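Local coordinates for protein PP1b (Porcine reproductive and respiratory syndrome virus, PDB 6JDR) that probably unwinds RNA and DNA duplexes with 5' to 3' polarity at the cost of ATP, as the zinc-binding helicase part of the viral replicase polyprotein, at residues C20-C25 with H30-C35; G60-D65 with I132-V137. The protein carries 1 engineered substitution. One frame throughout, in Å; residues are numbered along the deposited sequence.

Overall arrangement
Near the N terminus, contact 1 joins C20-C25 to H30-C35 across only four intervening residues, closing a tight loop of the zinc-binding domain around one zinc ion. It is complete before contact 2 begins at G60. Contact 2 closes a much longer loop, from G60-D65 to I132-V137, that includes the four-stranded antiparallel sheet of 79-83, 93-97, 100-104 and 118-124, probably the 1B domain. The two contacts are thus in series, yet their centres lie about 11 Å apart: L22 of contact 1 packs on L64 and I132 of contact 2. Helix 232-239 of the helicase core touches L64 and I132 as well, tying the zinc-binding domain to that core.

Contact 1: residues C20-C25 with H30-C35; sequences CGLDVC and HFHQHC. With ZN (zinc ion), chain B; ZN (zinc ion), chain C.
The zinc ion of chain B is gripped by four side chains, and it joins C20 to H32, H34 and C35. NE2 of H32 reaches it at 2.1 Å and ND1 of H34 at 2.2 Å, while SG of C20 and SG of C35 each stand 2.3 Å away. The two histidines use different nitrogens, and each ring has its other one engaged: H32 ND1 is hydrogen-bonded to the hydroxyl of Y9, and H34 NE2 to the carbonyl of V71. Together with the zinc bonds, these hold the rings in their rotation. C20 SG lies at the edge of each imidazole, 3.5 Å from H34 ND1. In C20 a chi1 of 72° turns the sulfur back over the main chain, toward the zinc. The next residue has a positive phi of 95°, where a side chain would jam against the preceding carbonyl oxygen; G21 has none. L22 CD2 approaches obliquely, 4.1 Å from H32 CE1, and adds an apolar neighbour. Just past strand 23-24, C25 binds a second zinc together with C7, C10 and H28. Two cysteines, presumably thiolates, and two neutral imidazoles would balance the first zinc's charge, consistent with a structural cross-link.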
ATOM      1  N   CYS A  20      27.162  -3.953 -14.921  1.00 37.91           N
ATOM      2  CA  CYS A  20      26.358  -3.856 -13.701  1.00 38.00           C
ATOM      3  C   CYS A  20      25.256  -4.927 -13.598  1.00 38.46           C
ATOM      4  O   CYS A  20      24.371  -4.824 -12.748  1.00 39.33           O
ATOM      5  CB  CYS A  20      25.753  -2.453 -13.587  1.00 37.00           C
ATOM      6  SG  CYS A  20      24.434  -2.118 -14.767  1.00 36.65           S
ATOM      7  N   GLY A  21      25.303  -5.942 -14.459  1.00 38.54           N
ATOM      8  CA  GLY A  21      24.463  -7.134 -14.305  1.00 38.55           C
ATOM      9  C   GLY A  21      23.154  -7.162 -15.078  1.00 38.87           C
ATOM     10  O   GLY A  21      22.331  -8.051 -14.858  1.00 39.67           O
ATOM     11  N   LEU A  22      22.958  -6.215 -15.990  1.00 39.64           N
ATOM     12  CA  LEU A  22      21.731  -6.151 -16.788  1.00 39.87           C
ATOM     13  C   LEU A  22      21.907  -6.906 -18.107  1.00 40.78           C
ATOM     14  O   LEU A  22      22.798  -6.578 -18.890  1.00 41.26           O
ATOM     15  CB  LEU A  22      21.361  -4.692 -17.072  1.00 38.91           C
ATOM     16  CG  LEU A  22      19.965  -4.440 -17.651  1.00 38.72           C
ATOM     17  CD1 LEU A  22      18.884  -4.674 -16.608  1.00 38.81           C
ATOM     18  CD2 LEU A  22      19.871  -3.027 -18.199  1.00 38.40           C
ATOM     19  N   ASP A  23      21.064  -7.913 -18.340  1.00 41.96           N
ATOM     20  CA  ASP A  23      21.013  -8.608 -19.633  1.00 43.34           C
ATOM     21  C   ASP A  23      20.455  -7.680 -20.700  1.00 42.78           C
ATOM     22  O   ASP A  23      19.431  -7.032 -20.484  1.00 42.93           O
ATOM     23  CB  ASP A  23      20.113  -9.844 -19.558  1.00 44.84           C
ATOM     24  CG  ASP A  23      20.701 -10.950 -18.715  1.00 46.99           C
ATOM     25  OD1 ASP A  23      21.926 -11.187 -18.804  1.00 49.40           O
ATOM     26  OD2 ASP A  23      19.935 -11.594 -17.969  1.00 48.19           O
ATOM     27  N   VAL A  24      21.116  -7.630 -21.853  1.00 43.22           N
ATOM     28  CA  VAL A  24      20.691  -6.753 -22.939  1.00 45.35           C
ATOM     29  C   VAL A  24      20.721  -7.447 -24.297  1.00 47.87           C
ATOM     30  O   VAL A  24      21.559  -8.315 -24.558  1.00 48.95           O
ATOM     31  CB  VAL A  24      21.538  -5.460 -23.008  1.00 45.18           C
ATOM     32  CG1 VAL A  24      21.214  -4.548 -21.833  1.00 45.40           C
ATOM     33  CG2 VAL A  24      23.028  -5.772 -23.048  1.00 44.91           C
ATOM     34  N   CYS A  25      19.789  -7.045 -25.152  1.00 50.55           N
ATOM     35  CA  CYS A  25      19.732  -7.508 -26.529  1.00 49.80           C
ATOM     36  C   CYS A  25      20.697  -6.681 -27.366  1.00 49.73           C
ATOM     37  O   CYS A  25      21.263  -5.696 -26.887  1.00 50.58           O
ATOM     38  CB  CYS A  25      18.308  -7.362 -27.068  1.00 49.52           C
ATOM     39  SG  CYS A  25      17.742  -5.651 -27.176  1.00 50.38           S
ATOM     40  N   HIS A  30      23.968  -0.535 -27.068  1.00 45.06           N
ATOM     41  CA  HIS A  30      24.490   0.791 -27.405  1.00 47.16           C
ATOM     42  C   HIS A  30      23.720   1.957 -26.758  1.00 46.74           C
ATOM     43  O   HIS A  30      23.930   3.112 -27.125  1.00 46.72           O
ATOM     44  CB  HIS A  30      24.511   0.951 -28.936  1.00 48.12           C
ATOM     45  CG  HIS A  30      25.646   0.236 -29.607  1.00 48.59           C
ATOM     46  ND1 HIS A  30      25.839  -1.126 -29.504  1.00 48.93           N
ATOM     47  CD2 HIS A  30      26.640   0.697 -30.403  1.00 48.82           C
ATOM     48  CE1 HIS A  30      26.907  -1.471 -30.202  1.00 49.15           C
ATOM     49  NE2 HIS A  30      27.411  -0.383 -30.758  1.00 49.33           N
ATOM     50  N   PHE A  31      22.843   1.664 -25.797  1.00 46.41           N
ATOM     51  CA  PHE A  31      22.066   2.708 -25.118  1.00 46.35           C
ATOM     52  C   PHE A  31      22.151   2.591 -23.589  1.00 44.62           C
ATOM     53  O   PHE A  31      21.195   2.913 -22.875  1.00 44.03           O
ATOM     54  CB  PHE A  31      20.607   2.668 -25.582  1.00 47.48           C
ATOM     55  CG  PHE A  31      20.434   2.890 -27.057  1.00 49.80           C
ATOM     56  CD1 PHE A  31      20.330   4.176 -27.574  1.00 50.13           C
ATOM     57  CD2 PHE A  31      20.374   1.814 -27.933  1.00 51.87           C
ATOM     58  CE1 PHE A  31      20.169   4.386 -28.936  1.00 51.33           C
ATOM     59  CE2 PHE A  31      20.211   2.017 -29.296  1.00 53.19           C
ATOM     60  CZ  PHE A  31      20.109   3.304 -29.801  1.00 52.43           C
ATOM     61  N   HIS A  32      23.310   2.161 -23.097  1.00 41.87           N
ATOM     62  CA  HIS A  32      23.544   1.996 -21.665  1.00 40.14           C
ATOM     63  C   HIS A  32      24.832   2.714 -21.280  1.00 40.52           C
ATOM     64  O   HIS A  32      25.912   2.125 -21.273  1.00 41.67           O
ATOM     65  CB  HIS A  32      23.622   0.511 -21.323  1.00 39.26           C
ATOM     66  CG  HIS A  32      23.674   0.226 -19.856  1.00 38.19           C
ATOM     67  ND1 HIS A  32      22.544   0.008 -19.099  1.00 37.94           N
ATOM     68  CD2 HIS A  32      24.723   0.103 -19.009  1.00 38.18           C
ATOM     69  CE1 HIS A  32      22.893  -0.228 -17.848  1.00 37.68           C
ATOM     70  NE2 HIS A  32      24.210  -0.183 -17.769  1.00 37.16           N
ATOM     71  N   GLN A  33      24.706   3.995 -20.958  1.00 41.58           N
ATOM     72  CA  GLN A  33      25.866   4.843 -20.693  1.00 42.76           C
ATOM     73  C   GLN A  33      26.394   4.691 -19.268  1.00 41.96           C
ATOM     74  O   GLN A  33      27.465   5.197 -18.947  1.00 41.92           O
ATOM     75  CB  GLN A  33      25.519   6.307 -20.982  1.00 45.32           C
ATOM     76  CG  GLN A  33      25.060   6.538 -22.415  1.00 47.69           C
ATOM     77  CD  GLN A  33      24.880   8.004 -22.757  1.00 50.61           C
ATOM     78  OE1 GLN A  33      24.435   8.797 -21.931  1.00 53.86           O
ATOM     79  NE2 GLN A  33      25.218   8.369 -23.987  1.00 52.60           N
ATOM     80  N   HIS A  34      25.642   3.991 -18.426  1.00 42.38           N
ATOM     81  CA  HIS A  34      26.003   3.768 -17.022  1.00 42.39           C
ATOM     82  C   HIS A  34      27.345   3.059 -16.837  1.00 42.84           C
ATOM     83  O   HIS A  34      28.127   3.418 -15.960  1.00 44.36           O
ATOM     84  CB  HIS A  34      24.889   2.962 -16.346  1.00 41.45           C
ATOM     85  CG  HIS A  34      25.178   2.587 -14.930  1.00 40.50           C
ATOM     86  ND1 HIS A  34      25.382   1.284 -14.536  1.00 40.53           N
ATOM     87  CD2 HIS A  34      25.285   3.338 -13.811  1.00 40.30           C
ATOM     88  CE1 HIS A  34      25.612   1.245 -13.237  1.00 40.25           C
ATOM     89  NE2 HIS A  34      25.562   2.480 -12.772  1.00 40.58           N
ATOM     90  N   CYS A  35      27.605   2.051 -17.660  1.00 42.93           N
ATOM     91  CA  CYS A  35      28.814   1.238 -17.515  1.00 41.78           C
ATOM     92  C   CYS A  35      29.093   0.469 -18.808  1.00 41.50           C
ATOM     93  O   CYS A  35      28.239   0.425 -19.694  1.00 42.20           O
ATOM     94  CB  CYS A  35      28.663   0.278 -16.328  1.00 40.49           C
ATOM     95  SG  CYS A  35      27.401  -0.991 -16.548  1.00 38.44           S
TER
HETATM   96 ZN    ZN B 501      25.316  -0.369 -15.938  1.00 36.84          ZN
HETATM   97 ZN    ZN C 502      16.412  -4.938 -25.435  1.00 45.99          ZN

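Contact 2: residues G60-D65 with I132-V137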
ATOM      1  N   GLY A  60      19.720   6.993 -23.114  1.00 51.71           N
ATOM      2  CA  GLY A  60      18.882   5.970 -22.492  1.00 49.64           C
ATOM      3  C   GLY A  60      17.488   5.909 -23.089  1.00 48.38           C
ATOM      4  O   GLY A  60      16.913   6.938 -23.451  1.00 47.68           O
ATOM      5  N   THR A  61      16.955   4.693 -23.197  1.00 47.82           N
ATOM      6  CA  THR A  61      15.616   4.448 -23.744  1.00 46.04           C
ATOM      7  C   THR A  61      14.593   4.135 -22.656  1.00 46.32           C
ATOM      8  O   THR A  61      13.412   3.921 -22.951  1.00 48.01           O
ATOM      9  CB  THR A  61      15.631   3.247 -24.706  1.00 45.80           C
ATOM     10  OG1 THR A  61      16.028   2.065 -23.998  1.00 42.79           O
ATOM     11  CG2 THR A  61      16.592   3.495 -25.855  1.00 46.18           C
ATOM     12  N   SER A  62      15.045   4.101 -21.404  1.00 44.01           N
ATOM     13  CA  SER A  62      14.208   3.683 -20.289  1.00 42.10           C
ATOM     14  C   SER A  62      14.425   4.604 -19.087  1.00 41.64           C
ATOM     15  O   SER A  62      15.500   5.193 -18.942  1.00 40.39           O
ATOM     16  CB  SER A  62      14.548   2.237 -19.917  1.00 41.61           C
ATOM     17  OG  SER A  62      14.040   1.880 -18.644  1.00 40.80           O
ATOM     18  N   PRO A  63      13.405   4.732 -18.217  1.00 40.72           N
ATOM     19  CA  PRO A  63      13.603   5.439 -16.951  1.00 40.77           C
ATOM     20  C   PRO A  63      14.688   4.808 -16.079  1.00 40.66           C
ATOM     21  O   PRO A  63      15.273   5.494 -15.237  1.00 40.52           O
ATOM     22  CB  PRO A  63      12.236   5.329 -16.270  1.00 40.95           C
ATOM     23  CG  PRO A  63      11.271   5.178 -17.397  1.00 41.22           C
ATOM     24  CD  PRO A  63      11.996   4.338 -18.404  1.00 40.83           C
ATOM     25  N   LEU A  64      14.950   3.516 -16.280  1.00 40.00           N
ATOM     26  CA  LEU A  64      16.059   2.838 -15.602  1.00 39.44           C
ATOM     27  C   LEU A  64      17.360   3.602 -15.770  1.00 38.67           C
ATOM     28  O   LEU A  64      18.157   3.700 -14.843  1.00 38.51           O
ATOM     29  CB  LEU A  64      16.242   1.424 -16.151  1.00 38.39           C
ATOM     30  CG  LEU A  64      17.376   0.593 -15.545  1.00 38.59           C
ATOM     31  CD1 LEU A  64      17.136   0.341 -14.064  1.00 38.51           C
ATOM     32  CD2 LEU A  64      17.525  -0.726 -16.291  1.00 38.76           C
ATOM     33  N   ASP A  65      17.569   4.139 -16.964  1.00 38.63           N
ATOM     34  CA  ASP A  65      18.812   4.820 -17.285  1.00 38.82           C
ATOM     35  C   ASP A  65      18.929   6.125 -16.510  1.00 37.47           C
ATOM     36  O   ASP A  65      20.020   6.507 -16.095  1.00 36.67           O
ATOM     37  CB  ASP A  65      18.898   5.056 -18.795  1.00 39.70           C
ATOM     38  CG  ASP A  65      18.799   3.764 -19.584  1.00 41.03           C
ATOM     39  OD1 ASP A  65      19.565   2.827 -19.273  1.00 41.80           O
ATOM     40  OD2 ASP A  65      17.947   3.676 -20.494  1.00 41.37           O
ATOM     41  N   ILE A 132      16.781  -6.869 -12.099  1.00 50.39           N
ATOM     42  CA  ILE A 132      15.963  -5.852 -12.757  1.00 48.77           C
ATOM     43  C   ILE A 132      15.316  -6.416 -14.020  1.00 47.60           C
ATOM     44  O   ILE A 132      15.966  -7.112 -14.804  1.00 47.04           O
ATOM     45  CB  ILE A 132      16.802  -4.593 -13.096  1.00 48.94           C
ATOM     46  CG1 ILE A 132      17.286  -3.905 -11.809  1.00 48.58           C
ATOM     47  CG2 ILE A 132      16.012  -3.618 -13.960  1.00 48.47           C
ATOM     48  CD1 ILE A 132      16.196  -3.249 -10.985  1.00 49.23           C
ATOM     49  N   ASN A 133      14.033  -6.098 -14.200  1.00 46.57           N
ATOM     50  CA  ASN A 133      13.247  -6.535 -15.356  1.00 45.78           C
ATOM     51  C   ASN A 133      12.172  -5.483 -15.639  1.00 44.46           C
ATOM     52  O   ASN A 133      11.112  -5.479 -15.008  1.00 42.80           O
ATOM     53  CB  ASN A 133      12.614  -7.902 -15.069  1.00 47.05           C
ATOM     54  CG  ASN A 133      11.823  -8.460 -16.248  1.00 48.71           C
ATOM     55  OD1 ASN A 133      11.718  -7.839 -17.302  1.00 50.22           O
ATOM     56  ND2 ASN A 133      11.260  -9.648 -16.065  1.00 49.51           N
ATOM     57  N   MET A 134      12.449  -4.595 -16.590  1.00 42.64           N
ATOM     58  CA  MET A 134      11.606  -3.417 -16.793  1.00 43.44           C
ATOM     59  C   MET A 134      10.266  -3.716 -17.474  1.00 45.17           C
ATOM     60  O   MET A 134       9.342  -2.902 -17.383  1.00 45.23           O
ATOM     61  CB  MET A 134      12.365  -2.329 -17.559  1.00 42.40           C
ATOM     62  CG  MET A 134      13.611  -1.815 -16.845  1.00 43.19           C
ATOM     63  SD  MET A 134      13.306  -1.061 -15.227  1.00 42.56           S
ATOM     64  CE  MET A 134      12.421   0.419 -15.709  1.00 41.28           C
ATOM     65  N   VAL A 135      10.144  -4.868 -18.137  1.00 45.31           N
ATOM     66  CA  VAL A 135       8.835  -5.286 -18.662  1.00 46.85           C
ATOM     67  C   VAL A 135       7.929  -5.778 -17.521  1.00 45.43           C
ATOM     68  O   VAL A 135       6.717  -5.567 -17.552  1.00 45.25           O
ATOM     69  CB  VAL A 135       8.936  -6.321 -19.820  1.00 49.10           C
ATOM     70  CG1 VAL A 135       9.698  -7.571 -19.412  1.00 52.09           C
ATOM     71  CG2 VAL A 135       7.548  -6.700 -20.323  1.00 49.70           C
ATOM     72  N   ALA A 136       8.525  -6.405 -16.509  1.00 44.53           N
ATOM     73  CA  ALA A 136       7.802  -6.785 -15.298  1.00 43.65           C
ATOM     74  C   ALA A 136       7.445  -5.556 -14.464  1.00 44.44           C
ATOM     75  O   ALA A 136       6.355  -5.485 -13.888  1.00 44.51           O
ATOM     76  CB  ALA A 136       8.630  -7.756 -14.472  1.00 44.42           C
ATOM     77  N   VAL A 137       8.365  -4.594 -14.399  1.00 44.11           N
ATOM     78  CA  VAL A 137       8.120  -3.334 -13.691  1.00 43.21           C
ATOM     79  C   VAL A 137       6.871  -2.650 -14.254  1.00 43.61           C
ATOM     80  O   VAL A 137       5.982  -2.258 -13.498  1.00 43.29           O
ATOM     81  CB  VAL A 137       9.340  -2.382 -13.772  1.00 42.27           C
ATOM     82  CG1 VAL A 137       8.978  -0.971 -13.329  1.00 42.02           C
ATOM     83  CG2 VAL A 137      10.488  -2.912 -12.925  1.00 42.26           C
TER
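L64 packs against I132 with its methyls and against M134 SD with its CB, and this is the more buried and more extensively packed part of the contact. Its CD2 lies 4.0 Å from I132 CG2, and its CB comes equally near the sulfur of M134, SD, at 4.0 Å. With CG anti to the backbone N (chi1 180°), L64 extends both methyls toward I132, whose CG2 branch meets the pair. L236 of helix 232-239 touches L64 and I132 too, so these aliphatic residues suit an oily seam where the zinc-binding domain meets the helicase core. Both segments run into helices, each with a polar N-cap. S62 and D65 form a capping box: S62 OG accepts from L64 N at 3.0 Å, and S62 N donates to D65 OD2 at 3.1 Å, on the anti side of the carboxylate. N133 caps its helix singly, its OD1 accepting weakly from V135 N at 3.5 Å. The unbranched M134 is flexible enough to bend at both chi2 and chi3, which curls its CE back to within 3.7 Å of S62 OG. This margin is more open: S62 and M134 are partly exposed, with Y263 also touching M134, while D65 turns its other oxygen, OD1, to the hydroxyl of Y9.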